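Local coordinates for protein L-iditol 2-dehydrogenase (Clostridium scindens, PDB 4OH1) that probably oxidises sugar alcohols such as L-iditol with NAD+, as a zinc-containing member of the alcohol dehydrogenase family, at residues Ser199-Phe204 against Asn217-Ala222. Residues are numbered along the deposited sequence; the frame is centred on the assembly and turned at random.
Sequences STITVF and NGADYA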
loop_
_atom_site.group_PDB
_atom_site.type_symbol
_atom_site.label_atom_id
_atom_site.label_comp_id
_atom_site.label_asym_id
_atom_site.label_seq_id
_atom_site.Cartn_x
_atom_site.Cartn_y
_atom_site.Cartn_z
ATOM N N SER A 199 18.367 1.375 9.070
ATOM C CA SER A 199 19.138 1.459 10.296
ATOM C C SER A 199 20.354 0.558 10.219
ATOM O O SER A 199 21.301 0.767 10.976
ATOM C CB SER A 199 18.264 1.126 11.498
ATOM O OG SER A 199 17.526 -0.065 11.265
ATOM N N THR A 200 20.344 -0.428 9.319
ATOM C CA THR A 200 21.578 -1.177 8.995
ATOM C C THR A 200 21.745 -1.363 7.487
ATOM O O THR A 200 20.817 -1.753 6.833
ATOM C CB THR A 200 21.584 -2.526 9.669
ATOM O OG1 THR A 200 21.544 -2.312 11.064
ATOM C CG2 THR A 200 22.848 -3.308 9.354
ATOM N N ILE A 201 22.903 -0.978 6.939
ATOM C CA ILE A 201 23.181 -1.109 5.490
ATOM C C ILE A 201 24.480 -1.871 5.302
ATOM O O ILE A 201 25.501 -1.432 5.763
ATOM C CB ILE A 201 23.311 0.239 4.807
ATOM C CG1 ILE A 201 22.037 1.059 5.013
ATOM C CG2 ILE A 201 23.530 0.047 3.342
ATOM C CD1 ILE A 201 22.095 2.552 4.630
ATOM N N THR A 202 24.425 -3.032 4.672
ATOM C CA THR A 202 25.625 -3.855 4.418
ATOM C C THR A 202 25.772 -4.105 2.944
ATOM O O THR A 202 24.840 -4.567 2.274
ATOM C CB THR A 202 25.461 -5.219 5.079
ATOM O OG1 THR A 202 25.231 -5.031 6.472
ATOM C CG2 THR A 202 26.691 -6.079 4.893
ATOM N N VAL A 203 26.923 -3.777 2.413
ATOM C CA VAL A 203 27.235 -4.014 1.003
ATOM C C VAL A 203 28.179 -5.202 0.837
ATOM O O VAL A 203 29.107 -5.433 1.650
ATOM C CB VAL A 203 27.844 -2.745 0.375
ATOM C CG1 VAL A 203 28.309 -2.956 -1.072
ATOM C CG2 VAL A 203 26.817 -1.599 0.418
ATOM N N PHE A 204 27.949 -5.956 -0.228
ATOM C CA PHE A 204 28.744 -7.145 -0.512
ATOM C C PHE A 204 29.430 -6.988 -1.869
ATOM O O PHE A 204 28.792 -6.558 -2.799
ATOM C CB PHE A 204 27.857 -8.401 -0.524
ATOM C CG PHE A 204 27.188 -8.694 0.768
ATOM C CD1 PHE A 204 26.031 -8.013 1.133
ATOM C CD2 PHE A 204 27.659 -9.697 1.618
ATOM C CE1 PHE A 204 25.367 -8.295 2.320
ATOM C CE2 PHE A 204 26.987 -9.979 2.802
ATOM C CZ PHE A 204 25.819 -9.240 3.132
ATOM N N ASN A 217 30.317 5.900 1.054
ATOM C CA ASN A 217 28.989 6.359 0.640
ATOM C C ASN A 217 27.925 6.253 1.734
ATOM O O ASN A 217 26.801 6.633 1.500
ATOM C CB ASN A 217 28.523 5.603 -0.623
ATOM C CG ASN A 217 29.042 6.240 -1.883
ATOM O OD1 ASN A 217 28.394 7.075 -2.473
ATOM N ND2 ASN A 217 30.261 5.908 -2.242
ATOM N N GLY A 218 28.274 5.726 2.912
ATOM C CA GLY A 218 27.322 5.604 4.028
ATOM C C GLY A 218 26.942 4.212 4.476
ATOM O O GLY A 218 26.098 4.076 5.322
ATOM N N ALA A 219 27.580 3.165 3.956
ATOM C CA ALA A 219 27.223 1.849 4.379
ATOM C C ALA A 219 27.737 1.657 5.772
ATOM O O ALA A 219 28.790 2.139 6.095
ATOM C CB ALA A 219 27.847 0.847 3.502
ATOM N N ASP A 220 27.035 0.890 6.577
ATOM C CA ASP A 220 27.529 0.523 7.907
ATOM C C ASP A 220 28.584 -0.571 7.818
ATOM O O ASP A 220 29.583 -0.530 8.519
ATOM C CB ASP A 220 26.361 0.064 8.821
ATOM C CG ASP A 220 25.279 1.117 8.963
ATOM O OD1 ASP A 220 25.543 2.111 9.620
ATOM O OD2 ASP A 220 24.189 1.014 8.375
ATOM N N TYR A 221 28.364 -1.569 6.969
ATOM C CA TYR A 221 29.319 -2.637 6.837
ATOM C C TYR A 221 29.526 -2.923 5.364
ATOM O O TYR A 221 28.640 -2.714 4.531
ATOM C CB TYR A 221 28.787 -3.901 7.530
ATOM C CG TYR A 221 28.450 -3.673 8.962
ATOM C CD1 TYR A 221 29.455 -3.473 9.901
ATOM C CD2 TYR A 221 27.149 -3.591 9.381
ATOM C CE1 TYR A 221 29.173 -3.247 11.212
ATOM C CE2 TYR A 221 26.845 -3.338 10.726
ATOM C CZ TYR A 221 27.881 -3.174 11.610
ATOM O OH TYR A 221 27.638 -2.916 12.912
ATOM N N ALA A 222 30.692 -3.427 5.053
ATOM C CA ALA A 222 31.038 -3.780 3.691
ATOM C C ALA A 222 31.832 -5.067 3.711
ATOM O O ALA A 222 32.881 -5.122 4.307
ATOM C CB ALA A 222 31.821 -2.683 3.057
#
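Ile201 O is gripped by two successive backbone N-H groups, Asp220 N at 2.9 Å and Tyr221 N at 3.1 Å from that oxygen. Both donors lie in the carbonyl plane, but the hydrogen from Tyr221 points the straighter, at 164° against 131° for Asp220. The other polar group of the same residue, Ile201 N, gives its hydrogen to the anti lone pair of Asp220 OD2, 2.8 Å away. Asp220 CG lies beside its own backbone N (chi1 -57°), on the side of Ile201, and OD2 meets Ile201 N where continued parallel pairing would probably have placed a main-chain carbonyl. OD2 also forms a salt bridge with Arg314 of the second subunit, which ties this part of the sheet to the assembly interface and would probably stabilise the negative charge.

Beyond Asp220 regular parallel pairing begins: Val203 N reaches Tyr221 O at 2.9 Å, and Thr202 CA approaches that oxygen at 3.2 Å in a CA-H...O contact. This is the beta-alpha-beta unit of strand 200-205, helix 208-216 and strand 221-224 in the Rossmann-type domain, the last being the outermost strand of the parallel sheet within this chain. The helix ends in a Schellman motif, where Gly218 has a positive phi and turns the chain toward the new strand.

On one face, Thr202 OG1 meets the edge of the Tyr221 ring at CD2, 3.8 Å away; the Thr202 hydroxyl is hydrogen-bonded to Tyr242 OH. Ala219 CB packs on Val203 CG2 at 4.1 Å, on the side where Val190 and Ala193 of helix 184-194 cover Val203 and Ile201 respectively.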